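Local coordinates for SVP1-like protein 2 (Kluyveromyces lactis, PDB 4V16) that probably binds phosphatidylinositol 3,5-bisphosphate through a beta-propeller fold, associates with membranes and takes part in protein transport, at residues I116-F121 with N126-D131; L145-E150 with Q155-R160; C271-K276 with D305-N310. All coordinates share one frame; numbering follows the deposited sequence.

How the interactions relate
The three contacts follow one another along the chain; interactions 1 and 2 lie in consecutive four-stranded antiparallel sheets of the propeller, and interaction 3 joins the last two. Interaction 1 lies at the outer part of the sheet ending in strand 132-133, interaction 2 within the next sheet. Interactions 1 and 2 have centres about 16 Å apart and touch: Ile116 packs on Tyr147 and Ile118 on Leu145, joining neighbouring blades. Interaction 3 is on the opposite side of the chain's centre, about 40 Å from interaction 1 and 32 Å from interaction 2, centre to centre. Contacts within blades and between them thus both contribute to the ring, a fold consistent with phosphoinositide binding in this family.

Interaction 1: I116-F121 with N126-D131; sequences ISIFKF and NKITED
The ring of Phe119 and the aliphatic stem of Lys127 run side by side and point the same way, with CG of Lys127 3.5 Å from CE2 of Phe119; this CG and the carbonyl carbon of Asn126 both approach the ring obliquely, and elsewhere the ring touches Val110 on the adjacent strand 107-112. The second flat group, the carboxylate of Asp131, is held by two partners. NZ of Lys127 meets OD1 of Asp131 at 2.7 Å on its syn side but somewhat out of the carboxylate plane, a salt bridge within 126-131, whereas the hydroxyl of Ser117 reaches OD2 of Asp131 from above that plane, OG to OD2 3.1 Å. A bend in the lysine chain (chi3 78°) accompanies this course, the stem following the phenyl ring and the ammonium ending at the acid. Ser117 OG also bonds to Gln112 NE2, tying the carboxylate indirectly to the preceding strand. OD1 of Asn126 lies 3.9 Å from CB of Lys120, whose NZ bonds to the carbonyl of Asn123.

Backbone evidence for pairing is limited to a single bridge, Phe119 with Lys127. Ile128 N donates to Ile118 O at 3.0 Å with an N-H...O angle of 170°, and Lys120 N donates to Asn126 O at 2.8 Å with a more bent angle of 145°. Beyond the bridge, where Ile118 meets Thr129, CG2 of Thr129 lies 3.9 Å from CD1 of Ile118, and both residues touch Val169. CD1 of Ile128 rests against the Lys120 backbone and does not interlock closely with Ile118. Together with the backbone bond between Ile116 and Ile132, these contacts describe the turn back of the chain toward the outermost strand of a four-stranded antiparallel blade, as found in beta-propellers.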
ATOM      1  N   ILE A 116      10.017  -3.746 -13.432  1.00 34.48           N
ATOM      2  CA  ILE A 116       8.610  -3.352 -13.411  1.00 39.60           C
ATOM      3  C   ILE A 116       7.993  -3.548 -14.795  1.00 40.12           C
ATOM      4  O   ILE A 116       8.444  -2.943 -15.769  1.00 42.04           O
ATOM      5  CB  ILE A 116       8.431  -1.878 -12.984  1.00 37.88           C
ATOM      6  CG1 ILE A 116       8.948  -1.666 -11.560  1.00 35.66           C
ATOM      7  CG2 ILE A 116       6.957  -1.465 -13.080  1.00 30.34           C
ATOM      8  CD1 ILE A 116       8.995  -0.210 -11.128  1.00 35.35           C
ATOM      9  N   SER A 117       6.960  -4.384 -14.873  1.00 34.74           N
ATOM     10  CA  SER A 117       6.252  -4.634 -16.127  1.00 34.78           C
ATOM     11  C   SER A 117       4.896  -3.937 -16.125  1.00 33.44           C
ATOM     12  O   SER A 117       4.239  -3.850 -15.089  1.00 34.42           O
ATOM     13  CB  SER A 117       6.066  -6.135 -16.353  1.00 33.81           C
ATOM     14  OG  SER A 117       7.310  -6.810 -16.323  1.00 39.32           O
ATOM     15  N   ILE A 118       4.483  -3.452 -17.294  1.00 34.57           N
ATOM     16  CA  ILE A 118       3.227  -2.724 -17.432  1.00 30.64           C
ATOM     17  C   ILE A 118       2.382  -3.306 -18.565  1.00 36.31           C
ATOM     18  O   ILE A 118       2.690  -3.115 -19.744  1.00 41.42           O
ATOM     19  CB  ILE A 118       3.480  -1.224 -17.694  1.00 36.75           C
ATOM     20  CG1 ILE A 118       4.302  -0.623 -16.548  1.00 35.52           C
ATOM     21  CG2 ILE A 118       2.156  -0.475 -17.857  1.00 39.87           C
ATOM     22  CD1 ILE A 118       4.731   0.819 -16.772  1.00 40.33           C
ATOM     23  N   PHE A 119       1.317  -4.013 -18.193  1.00 37.65           N
ATOM     24  CA  PHE A 119       0.388  -4.590 -19.160  1.00 40.33           C
ATOM     25  C   PHE A 119      -0.865  -3.725 -19.283  1.00 40.14           C
ATOM     26  O   PHE A 119      -1.115  -2.860 -18.445  1.00 43.58           O
ATOM     27  CB  PHE A 119      -0.008  -6.013 -18.756  1.00 36.14           C
ATOM     28  CG  PHE A 119       1.159  -6.924 -18.505  1.00 40.29           C
ATOM     29  CD1 PHE A 119       1.817  -6.911 -17.283  1.00 38.77           C
ATOM     30  CD2 PHE A 119       1.595  -7.800 -19.484  1.00 40.28           C
ATOM     31  CE1 PHE A 119       2.890  -7.752 -17.047  1.00 39.57           C
ATOM     32  CE2 PHE A 119       2.667  -8.645 -19.252  1.00 42.52           C
ATOM     33  CZ  PHE A 119       3.316  -8.618 -18.033  1.00 40.78           C
ATOM     34  N   LYS A 120      -1.648  -3.971 -20.329  1.00 44.52           N
ATOM     35  CA  LYS A 120      -2.922  -3.285 -20.527  1.00 41.78           C
ATOM     36  C   LYS A 120      -4.026  -3.990 -19.748  1.00 43.15           C
ATOM     37  O   LYS A 120      -4.049  -5.221 -19.675  1.00 41.66           O
ATOM     38  CB  LYS A 120      -3.275  -3.236 -22.017  1.00 41.12           C
ATOM     39  CG  LYS A 120      -4.629  -2.609 -22.332  1.00 38.91           C
ATOM     40  CD  LYS A 120      -5.018  -2.846 -23.780  1.00 39.94           C
ATOM     41  CE  LYS A 120      -6.379  -2.245 -24.097  1.00 52.59           C
ATOM     42  NZ  LYS A 120      -6.801  -2.511 -25.503  1.00 59.02           N
ATOM     43  N   PHE A 121      -4.939  -3.214 -19.170  1.00 42.28           N
ATOM     44  CA  PHE A 121      -6.107  -3.788 -18.514  1.00 41.04           C
ATOM     45  C   PHE A 121      -7.259  -3.867 -19.508  1.00 44.24           C
ATOM     46  O   PHE A 121      -7.961  -2.884 -19.750  1.00 47.16           O
ATOM     47  CB  PHE A 121      -6.514  -2.975 -17.286  1.00 37.63           C
ATOM     48  CG  PHE A 121      -7.492  -3.686 -16.402  1.00 37.20           C
ATOM     49  CD1 PHE A 121      -7.047  -4.542 -15.410  1.00 39.47           C
ATOM     50  CD2 PHE A 121      -8.856  -3.521 -16.577  1.00 39.28           C
ATOM     51  CE1 PHE A 121      -7.940  -5.208 -14.598  1.00 37.74           C
ATOM     52  CE2 PHE A 121      -9.757  -4.186 -15.767  1.00 39.14           C
ATOM     53  CZ  PHE A 121      -9.298  -5.032 -14.778  1.00 42.00           C
ATOM     54  N   ASN A 126      -1.817  -6.984 -23.272  1.00 47.69           N
ATOM     55  CA  ASN A 126      -0.420  -7.036 -23.696  1.00 44.39           C
ATOM     56  C   ASN A 126       0.450  -5.999 -22.990  1.00 49.64           C
ATOM     57  O   ASN A 126      -0.061  -5.085 -22.341  1.00 48.11           O
ATOM     58  CB  ASN A 126      -0.325  -6.826 -25.208  1.00 47.92           C
ATOM     59  CG  ASN A 126      -0.722  -5.420 -25.628  1.00 46.50           C
ATOM     60  OD1 ASN A 126      -1.759  -4.901 -25.211  1.00 47.74           O
ATOM     61  ND2 ASN A 126       0.110  -4.794 -26.449  1.00 49.26           N
ATOM     62  N   LYS A 127       1.766  -6.142 -23.130  1.00 49.44           N
ATOM     63  CA  LYS A 127       2.706  -5.173 -22.573  1.00 46.21           C
ATOM     64  C   LYS A 127       2.653  -3.884 -23.382  1.00 49.89           C
ATOM     65  O   LYS A 127       2.630  -3.915 -24.613  1.00 54.30           O
ATOM     66  CB  LYS A 127       4.130  -5.731 -22.560  1.00 39.65           C
ATOM     67  CG  LYS A 127       4.221  -7.165 -22.079  1.00 47.41           C
ATOM     68  CD  LYS A 127       5.654  -7.589 -21.788  1.00 47.93           C
ATOM     69  CE  LYS A 127       6.144  -7.044 -20.455  1.00 46.21           C
ATOM     70  NZ  LYS A 127       7.385  -7.729 -19.997  1.00 43.33           N
ATOM     71  N   ILE A 128       2.639  -2.754 -22.683  1.00 47.32           N
ATOM     72  CA  ILE A 128       2.479  -1.453 -23.320  1.00 50.33           C
ATOM     73  C   ILE A 128       3.826  -0.777 -23.558  1.00 51.94           C
ATOM     74  O   ILE A 128       3.965   0.053 -24.457  1.00 52.70           O
ATOM     75  CB  ILE A 128       1.590  -0.532 -22.463  1.00 53.87           C
ATOM     76  CG1 ILE A 128       0.224  -1.189 -22.249  1.00 56.43           C
ATOM     77  CG2 ILE A 128       1.429   0.840 -23.123  1.00 66.93           C
ATOM     78  CD1 ILE A 128      -0.674  -0.433 -21.310  1.00 63.88           C
ATOM     79  N   THR A 129       4.815  -1.141 -22.751  1.00 47.35           N
ATOM     80  CA  THR A 129       6.129  -0.523 -22.829  1.00 46.19           C
ATOM     81  C   THR A 129       7.230  -1.533 -22.547  1.00 48.63           C
ATOM     82  O   THR A 129       6.963  -2.641 -22.081  1.00 44.78           O
ATOM     83  CB  THR A 129       6.256   0.638 -21.832  1.00 50.38           C
ATOM     84  OG1 THR A 129       7.570   1.205 -21.917  1.00 59.05           O
ATOM     85  CG2 THR A 129       6.002   0.141 -20.411  1.00 51.63           C
ATOM     86  N   GLU A 130       8.467  -1.143 -22.836  1.00 50.27           N
ATOM     87  CA  GLU A 130       9.616  -1.960 -22.485  1.00 45.87           C
ATOM     88  C   GLU A 130       9.754  -1.989 -20.969  1.00 50.14           C
ATOM     89  O   GLU A 130       9.470  -1.000 -20.289  1.00 49.92           O
ATOM     90  CB  GLU A 130      10.883  -1.422 -23.134  1.00 43.33           C
ATOM     91  N   ASP A 131      10.185  -3.130 -20.446  1.00 42.29           N
ATOM     92  CA  ASP A 131      10.305  -3.327 -19.007  1.00 37.22           C
ATOM     93  C   ASP A 131      11.283  -2.348 -18.356  1.00 41.58           C
ATOM     94  O   ASP A 131      12.364  -2.085 -18.885  1.00 53.02           O
ATOM     95  CB  ASP A 131      10.739  -4.764 -18.727  1.00 38.05           C
ATOM     96  CG  ASP A 131       9.567  -5.733 -18.692  1.00 45.31           C
ATOM     97  OD1 ASP A 131       8.462  -5.359 -19.145  1.00 47.67           O
ATOM     98  OD2 ASP A 131       9.754  -6.877 -18.224  1.00 43.21           O
TER

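Interaction 2: L145-E150 with Q155-R160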
ATOM      1  N   LEU A 145       3.135   6.557 -11.776  1.00 39.04           N
ATOM      2  CA  LEU A 145       4.106   5.543 -11.369  1.00 37.88           C
ATOM      3  C   LEU A 145       5.298   6.162 -10.652  1.00 34.50           C
ATOM      4  O   LEU A 145       5.875   7.147 -11.115  1.00 36.09           O
ATOM      5  CB  LEU A 145       4.591   4.751 -12.589  1.00 44.01           C
ATOM      6  CG  LEU A 145       5.669   3.689 -12.347  1.00 31.91           C
ATOM      7  CD1 LEU A 145       5.160   2.592 -11.422  1.00 33.50           C
ATOM      8  CD2 LEU A 145       6.137   3.101 -13.671  1.00 39.43           C
ATOM      9  N   VAL A 146       5.659   5.569  -9.517  1.00 35.65           N
ATOM     10  CA  VAL A 146       6.843   5.972  -8.768  1.00 34.79           C
ATOM     11  C   VAL A 146       7.709   4.748  -8.502  1.00 33.83           C
ATOM     12  O   VAL A 146       7.209   3.708  -8.075  1.00 33.34           O
ATOM     13  CB  VAL A 146       6.474   6.648  -7.432  1.00 28.99           C
ATOM     14  CG1 VAL A 146       7.730   7.049  -6.664  1.00 28.92           C
ATOM     15  CG2 VAL A 146       5.593   7.866  -7.679  1.00 35.36           C
ATOM     16  N   TYR A 147       9.004   4.871  -8.768  1.00 33.71           N
ATOM     17  CA  TYR A 147       9.942   3.787  -8.510  1.00 34.88           C
ATOM     18  C   TYR A 147      11.330   4.347  -8.222  1.00 36.68           C
ATOM     19  O   TYR A 147      11.650   5.471  -8.614  1.00 37.03           O
ATOM     20  CB  TYR A 147       9.990   2.816  -9.698  1.00 34.84           C
ATOM     21  CG  TYR A 147      10.510   3.421 -10.987  1.00 37.99           C
ATOM     22  CD1 TYR A 147       9.648   4.035 -11.886  1.00 38.95           C
ATOM     23  CD2 TYR A 147      11.860   3.369 -11.309  1.00 40.16           C
ATOM     24  CE1 TYR A 147      10.117   4.587 -13.067  1.00 39.88           C
ATOM     25  CE2 TYR A 147      12.339   3.917 -12.487  1.00 40.81           C
ATOM     26  CZ  TYR A 147      11.463   4.524 -13.361  1.00 42.34           C
ATOM     27  OH  TYR A 147      11.936   5.071 -14.532  1.00 40.31           O
ATOM     28  N   SER A 148      12.146   3.562  -7.526  1.00 33.93           N
ATOM     29  CA  SER A 148      13.504   3.970  -7.185  1.00 36.91           C
ATOM     30  C   SER A 148      14.480   3.602  -8.300  1.00 40.66           C
ATOM     31  O   SER A 148      14.337   2.560  -8.941  1.00 36.33           O
ATOM     32  CB  SER A 148      13.940   3.327  -5.865  1.00 35.65           C
ATOM     33  OG  SER A 148      13.802   1.916  -5.909  1.00 37.48           O
ATOM     34  N   ASN A 149      15.463   4.467  -8.533  1.00 40.75           N
ATOM     35  CA  ASN A 149      16.501   4.206  -9.524  1.00 38.37           C
ATOM     36  C   ASN A 149      17.256   2.925  -9.180  1.00 36.74           C
ATOM     37  O   ASN A 149      17.454   2.619  -8.006  1.00 36.21           O
ATOM     38  CB  ASN A 149      17.464   5.389  -9.606  1.00 40.87           C
ATOM     39  CG  ASN A 149      18.549   5.188 -10.638  1.00 37.75           C
ATOM     40  OD1 ASN A 149      19.592   4.599 -10.352  1.00 38.67           O
ATOM     41  ND2 ASN A 149      18.311   5.679 -11.848  1.00 38.57           N
ATOM     42  N   GLU A 150      17.677   2.179 -10.198  1.00 36.26           N
ATOM     43  CA  GLU A 150      18.217   0.839  -9.970  1.00 39.45           C
ATOM     44  C   GLU A 150      19.618   0.851  -9.356  1.00 37.99           C
ATOM     45  O   GLU A 150      20.062  -0.165  -8.814  1.00 33.97           O
ATOM     46  CB  GLU A 150      18.232   0.037 -11.276  1.00 38.48           C
ATOM     47  CG  GLU A 150      19.147   0.587 -12.357  1.00 47.17           C
ATOM     48  CD  GLU A 150      19.429  -0.423 -13.462  1.00 54.21           C
ATOM     49  OE1 GLU A 150      19.509  -1.636 -13.164  1.00 46.60           O
ATOM     50  OE2 GLU A 150      19.582   0.000 -14.629  1.00 58.01           O
ATOM     51  N   GLN A 155      17.310   7.851  -4.952  1.00 37.60           N
ATOM     52  CA  GLN A 155      16.536   8.616  -5.926  1.00 35.98           C
ATOM     53  C   GLN A 155      15.250   7.899  -6.316  1.00 37.42           C
ATOM     54  O   GLN A 155      15.169   6.673  -6.231  1.00 38.14           O
ATOM     55  CB  GLN A 155      17.366   8.876  -7.181  1.00 44.33           C
ATOM     56  CG  GLN A 155      18.621   9.694  -6.944  1.00 54.37           C
ATOM     57  CD  GLN A 155      19.450   9.857  -8.202  1.00 58.13           C
ATOM     58  OE1 GLN A 155      19.055   9.419  -9.284  1.00 49.24           O
ATOM     59  NE2 GLN A 155      20.611  10.486  -8.065  1.00 59.17           N
ATOM     60  N   ILE A 156      14.256   8.668  -6.752  1.00 35.15           N
ATOM     61  CA  ILE A 156      13.007   8.103  -7.259  1.00 40.54           C
ATOM     62  C   ILE A 156      12.559   8.801  -8.544  1.00 39.40           C
ATOM     63  O   ILE A 156      12.682  10.019  -8.682  1.00 35.58           O
ATOM     64  CB  ILE A 156      11.868   8.194  -6.212  1.00 37.21           C
ATOM     65  CG1 ILE A 156      11.671   9.636  -5.730  1.00 39.40           C
ATOM     66  CG2 ILE A 156      12.164   7.284  -5.030  1.00 32.31           C
ATOM     67  CD1 ILE A 156      10.373   9.851  -4.992  1.00 36.61           C
ATOM     68  N   HIS A 157      12.051   8.010  -9.486  1.00 38.78           N
ATOM     69  CA  HIS A 157      11.469   8.540 -10.711  1.00 35.71           C
ATOM     70  C   HIS A 157       9.962   8.682 -10.537  1.00 40.51           C
ATOM     71  O   HIS A 157       9.309   7.781 -10.012  1.00 37.89           O
ATOM     72  CB  HIS A 157      11.774   7.626 -11.900  1.00 35.94           C
ATOM     73  CG  HIS A 157      13.235   7.463 -12.183  1.00 43.38           C
ATOM     74  ND1 HIS A 157      13.886   8.173 -13.168  1.00 44.91           N
ATOM     75  CD2 HIS A 157      14.170   6.668 -11.612  1.00 41.59           C
ATOM     76  CE1 HIS A 157      15.159   7.822 -13.192  1.00 43.70           C
ATOM     77  NE2 HIS A 157      15.358   6.911 -12.256  1.00 35.50           N
ATOM     78  N   VAL A 158       9.417   9.815 -10.972  1.00 37.03           N
ATOM     79  CA  VAL A 158       7.976  10.051 -10.937  1.00 38.96           C
ATOM     80  C   VAL A 158       7.473  10.320 -12.352  1.00 44.29           C
ATOM     81  O   VAL A 158       7.801  11.348 -12.949  1.00 42.45           O
ATOM     82  CB  VAL A 158       7.617  11.236 -10.024  1.00 37.72           C
ATOM     83  CG1 VAL A 158       6.107  11.433  -9.968  1.00 38.63           C
ATOM     84  CG2 VAL A 158       8.176  11.013  -8.626  1.00 36.11           C
ATOM     85  N   THR A 159       6.675   9.392 -12.874  1.00 42.58           N
ATOM     86  CA  THR A 159       6.210   9.457 -14.258  1.00 43.93           C
ATOM     87  C   THR A 159       4.715   9.189 -14.380  1.00 45.62           C
ATOM     88  O   THR A 159       4.144   8.423 -13.605  1.00 44.98           O
ATOM     89  CB  THR A 159       6.960   8.447 -15.145  1.00 47.04           C
ATOM     90  OG1 THR A 159       7.198   7.242 -14.405  1.00 56.21           O
ATOM     91  CG2 THR A 159       8.287   9.022 -15.608  1.00 56.80           C
ATOM     92  N   ARG A 160       4.099   9.830 -15.370  1.00 54.71           N
ATOM     93  CA  ARG A 160       2.682   9.656 -15.663  1.00 50.14           C
ATOM     94  C   ARG A 160       2.510   8.732 -16.864  1.00 49.24           C
ATOM     95  O   ARG A 160       3.077   8.979 -17.928  1.00 51.12           O
ATOM     96  CB  ARG A 160       2.027  11.010 -15.941  1.00 48.86           C
ATOM     97  CG  ARG A 160       0.516  10.964 -16.163  1.00 58.88           C
ATOM     98  CD  ARG A 160      -0.258  11.207 -14.876  1.00 60.98           C
ATOM     99  NE  ARG A 160       0.073  12.495 -14.271  1.00 65.75           N
ATOM    100  CZ  ARG A 160      -0.507  12.986 -13.180  1.00 72.74           C
ATOM    101  NH1 ARG A 160      -1.463  12.302 -12.563  1.00 68.73           N
ATOM    102  NH2 ARG A 160      -0.132  14.166 -12.704  1.00 72.88           N
TER
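Tyr147 and His157 pair across an antiparallel beta hairpin, the two middle strands of a four-stranded propeller blade. The strand axes run at 161° to each other. Backbone bonds come first: Leu145 with Thr159 and Tyr147 with His157 are hydrogen-bonded pairs, each joined by two N-H...O bonds, such as Leu145 N to Thr159 O at 2.8 Å. Asn149 N extends the ladder to Gln155 O at 3.2 Å, but from well above the carbonyl plane.

Aromatic contact occupies the face bearing Tyr147 and His157. The ring planes differ by 15° with centroids 4.8 Å apart, yet are so far slid that they barely overlap; CB of His157 sits over the tyrosine face, 3.7 Å from its centroid, a CH-pi contact, while Tyr147 OH lies over one face of the imidazole. With its CG between the backbone N and the carbonyl carbon, the tyrosine ring swings toward the partner strand.

Apolar packing covers the other face. CG2 of Val146 and CG2 of Val158 lie alongside at 4.2 Å, and Ile156 CD1 approaches CG1 of Val146; Val146 and Ile156 also touch strand 182-187.

A side-chain bond closes the turn end. Asn149 OD1 takes the amides of Phe151 and Asn152, fixing the carboxamide, and Asn149 ND2 donates to His157 NE2 at 3.2 Å, nearly straight (170°) and in the imidazole plane.

Interaction 3: C271-K276 with D305-N310; sequences CNFKLK and DTFKLN
Cys271 meets Leu309 where two blades of the propeller pack: the first segment lies on the outermost strand of one four-stranded sheet, and 305-310 on a strand of the next. The nearest CA atoms, of Cys271 and Leu309, are 8.5 Å apart, so side chains rather than backbone bonds make the contact. SG of Cys271 lies against CD1 of Leu309, and the cysteine also touches Trp318.

Two residues on, Phe273 extends toward the neighbouring sheet with CG anti to its backbone N (chi1 -170°). Its ring receives the edge of Phe307 in a T-shaped stack, with centroids 5.2 Å apart and planes at 80°. CE2 of Phe307 sits over the Phe273 face, offset toward the rim and 3.6 Å from CE1 of Phe273. Replacing Phe273 by an alanine would probably deprive the Phe307 edge of its aromatic face and open a gap between the blades.

Leu275, backbone-bonded to Trp246 in its own sheet, packs on Trp298 of the next and also comes at Phe307 obliquely: its CD2 lies 3.4 Å from CZ of that ring.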
ATOM      1  N   CYS A 271       0.073  13.035  16.932  1.00 47.48           N
ATOM      2  CA  CYS A 271      -0.439  11.914  17.718  1.00 33.57           C
ATOM      3  C   CYS A 271       0.604  10.825  17.896  1.00 33.57           C
ATOM      4  O   CYS A 271       1.535  10.702  17.099  1.00 39.78           O
ATOM      5  CB  CYS A 271      -1.671  11.301  17.053  1.00 39.93           C
ATOM      6  SG  CYS A 271      -3.173  12.246  17.234  1.00 43.71           S
ATOM      7  N   ASN A 272       0.428  10.034  18.946  1.00 35.76           N
ATOM      8  CA  ASN A 272       1.214   8.829  19.151  1.00 31.45           C
ATOM      9  C   ASN A 272       0.357   7.779  19.836  1.00 31.61           C
ATOM     10  O   ASN A 272      -0.551   8.113  20.598  1.00 32.27           O
ATOM     11  CB  ASN A 272       2.460   9.121  19.984  1.00 29.45           C
ATOM     12  CG  ASN A 272       3.435  10.030  19.271  1.00 33.44           C
ATOM     13  OD1 ASN A 272       4.059   9.633  18.288  1.00 41.18           O
ATOM     14  ND2 ASN A 272       3.573  11.257  19.761  1.00 36.31           N
ATOM     15  N   PHE A 273       0.637   6.513  19.559  1.00 28.70           N
ATOM     16  CA  PHE A 273      -0.082   5.431  20.213  1.00 29.47           C
ATOM     17  C   PHE A 273       0.717   4.137  20.178  1.00 30.53           C
ATOM     18  O   PHE A 273       0.975   3.584  19.108  1.00 29.74           O
ATOM     19  CB  PHE A 273      -1.448   5.222  19.558  1.00 27.41           C
ATOM     20  CG  PHE A 273      -2.347   4.295  20.323  1.00 31.02           C
ATOM     21  CD1 PHE A 273      -2.266   2.922  20.147  1.00 31.60           C
ATOM     22  CD2 PHE A 273      -3.271   4.796  21.224  1.00 29.50           C
ATOM     23  CE1 PHE A 273      -3.090   2.067  20.854  1.00 28.01           C
ATOM     24  CE2 PHE A 273      -4.100   3.945  21.933  1.00 27.12           C
ATOM     25  CZ  PHE A 273      -4.009   2.581  21.747  1.00 24.77           C
ATOM     26  N   LYS A 274       1.106   3.662  21.357  1.00 28.30           N
ATOM     27  CA  LYS A 274       1.776   2.373  21.479  1.00 27.63           C
ATOM     28  C   LYS A 274       0.803   1.254  21.134  1.00 28.67           C
ATOM     29  O   LYS A 274      -0.094   0.939  21.915  1.00 30.40           O
ATOM     30  CB  LYS A 274       2.329   2.184  22.893  1.00 24.76           C
ATOM     31  CG  LYS A 274       3.450   3.148  23.246  1.00 29.50           C
ATOM     32  CD  LYS A 274       3.755   3.135  24.733  1.00 28.97           C
ATOM     33  CE  LYS A 274       4.969   3.994  25.057  1.00 37.69           C
ATOM     34  NZ  LYS A 274       4.787   5.413  24.642  1.00 42.48           N
ATOM     35  N   LEU A 275       0.981   0.663  19.957  1.00 30.30           N
ATOM     36  CA  LEU A 275       0.089  -0.389  19.484  1.00 30.28           C
ATOM     37  C   LEU A 275       0.211  -1.644  20.339  1.00 28.79           C
ATOM     38  O   LEU A 275       1.258  -1.901  20.935  1.00 35.90           O
ATOM     39  CB  LEU A 275       0.390  -0.720  18.021  1.00 29.02           C
ATOM     40  CG  LEU A 275       0.146   0.411  17.021  1.00 25.94           C
ATOM     41  CD1 LEU A 275       0.707   0.047  15.655  1.00 26.72           C
ATOM     42  CD2 LEU A 275      -1.339   0.730  16.924  1.00 26.72           C
ATOM     43  N   LYS A 276      -0.869  -2.416  20.396  1.00 31.15           N
ATOM     44  CA  LYS A 276      -0.879  -3.673  21.134  1.00 33.43           C
ATOM     45  C   LYS A 276      -0.422  -4.818  20.234  1.00 33.59           C
ATOM     46  O   LYS A 276      -1.185  -5.301  19.396  1.00 37.72           O
ATOM     47  CB  LYS A 276      -2.276  -3.958  21.686  1.00 33.83           C
ATOM     48  CG  LYS A 276      -2.871  -2.803  22.472  1.00 37.85           C
ATOM     49  CD  LYS A 276      -4.096  -3.238  23.259  1.00 45.57           C
ATOM     50  CE  LYS A 276      -4.688  -2.082  24.045  1.00 52.51           C
ATOM     51  NZ  LYS A 276      -5.719  -2.534  25.018  1.00 53.95           N
ATOM     52  N   ASP A 305      -7.686  -3.545  14.238  1.00 38.86           N
ATOM     53  CA  ASP A 305      -7.858  -2.514  15.259  1.00 39.58           C
ATOM     54  C   ASP A 305      -8.465  -1.248  14.663  1.00 32.51           C
ATOM     55  O   ASP A 305      -7.908  -0.672  13.735  1.00 33.48           O
ATOM     56  CB  ASP A 305      -6.514  -2.175  15.914  1.00 44.92           C
ATOM     57  CG  ASP A 305      -5.965  -3.311  16.756  1.00 45.21           C
ATOM     58  OD1 ASP A 305      -6.769  -4.049  17.360  1.00 47.44           O
ATOM     59  OD2 ASP A 305      -4.727  -3.463  16.817  1.00 45.67           O
ATOM     60  N   THR A 306      -9.598  -0.816  15.210  1.00 34.58           N
ATOM     61  CA  THR A 306     -10.253   0.412  14.764  1.00 36.31           C
ATOM     62  C   THR A 306      -9.878   1.584  15.668  1.00 36.35           C
ATOM     63  O   THR A 306     -10.056   1.515  16.886  1.00 38.35           O
ATOM     64  CB  THR A 306     -11.784   0.262  14.748  1.00 40.60           C
ATOM     65  OG1 THR A 306     -12.148  -0.879  13.959  1.00 38.40           O
ATOM     66  CG2 THR A 306     -12.443   1.511  14.172  1.00 34.93           C
ATOM     67  N   PHE A 307      -9.369   2.656  15.066  1.00 33.36           N
ATOM     68  CA  PHE A 307      -8.936   3.838  15.809  1.00 30.40           C
ATOM     69  C   PHE A 307      -9.806   5.053  15.505  1.00 37.75           C
ATOM     70  O   PHE A 307     -10.311   5.203  14.391  1.00 42.17           O
ATOM     71  CB  PHE A 307      -7.479   4.172  15.484  1.00 28.82           C
ATOM     72  CG  PHE A 307      -6.489   3.208  16.068  1.00 30.17           C
ATOM     73  CD1 PHE A 307      -6.099   2.082  15.363  1.00 26.69           C
ATOM     74  CD2 PHE A 307      -5.938   3.434  17.320  1.00 33.34           C
ATOM     75  CE1 PHE A 307      -5.185   1.195  15.897  1.00 27.99           C
ATOM     76  CE2 PHE A 307      -5.021   2.551  17.861  1.00 32.59           C
ATOM     77  CZ  PHE A 307      -4.645   1.429  17.147  1.00 32.52           C
ATOM     78  N   LYS A 308      -9.975   5.916  16.505  1.00 36.67           N
ATOM     79  CA  LYS A 308     -10.599   7.223  16.308  1.00 38.33           C
ATOM     80  C   LYS A 308      -9.570   8.323  16.546  1.00 35.72           C
ATOM     81  O   LYS A 308      -8.857   8.311  17.549  1.00 37.37           O
ATOM     82  CB  LYS A 308     -11.799   7.409  17.242  1.00 38.48           C
ATOM     83  CG  LYS A 308     -12.528   8.746  17.074  1.00 33.53           C
ATOM     84  CD  LYS A 308     -13.234   8.845  15.723  1.00 52.79           C
ATOM     85  CE  LYS A 308     -13.749  10.251  15.450  1.00 58.50           C
ATOM     86  NZ  LYS A 308     -14.794  10.680  16.421  1.00 57.83           N
ATOM     87  N   LEU A 309      -9.498   9.268  15.615  1.00 36.45           N
ATOM     88  CA  LEU A 309      -8.588  10.400  15.738  1.00 36.39           C
ATOM     89  C   LEU A 309      -9.335  11.599  16.310  1.00 37.29           C
ATOM     90  O   LEU A 309     -10.029  12.310  15.584  1.00 43.75           O
ATOM     91  CB  LEU A 309      -7.972  10.742  14.379  1.00 39.43           C
ATOM     92  CG  LEU A 309      -6.953  11.883  14.348  1.00 33.85           C
ATOM     93  CD1 LEU A 309      -5.791  11.617  15.293  1.00 38.30           C
ATOM     94  CD2 LEU A 309      -6.443  12.091  12.932  1.00 38.65           C
ATOM     95  N   ASN A 310      -9.191  11.813  17.615  1.00 39.80           N
ATOM     96  CA  ASN A 310      -9.924  12.865  18.314  1.00 43.31           C
ATOM     97  C   ASN A 310      -9.189  14.201  18.307  1.00 36.39           C
ATOM     98  O   ASN A 310      -7.967  14.244  18.177  1.00 38.60           O
ATOM     99  CB  ASN A 310     -10.200  12.441  19.757  1.00 43.22           C
ATOM    100  CG  ASN A 310     -11.276  11.378  19.858  1.00 43.49           C
ATOM    101  OD1 ASN A 310     -12.302  11.449  19.180  1.00 52.54           O
ATOM    102  ND2 ASN A 310     -11.045  10.384  20.707  1.00 41.33           N
TER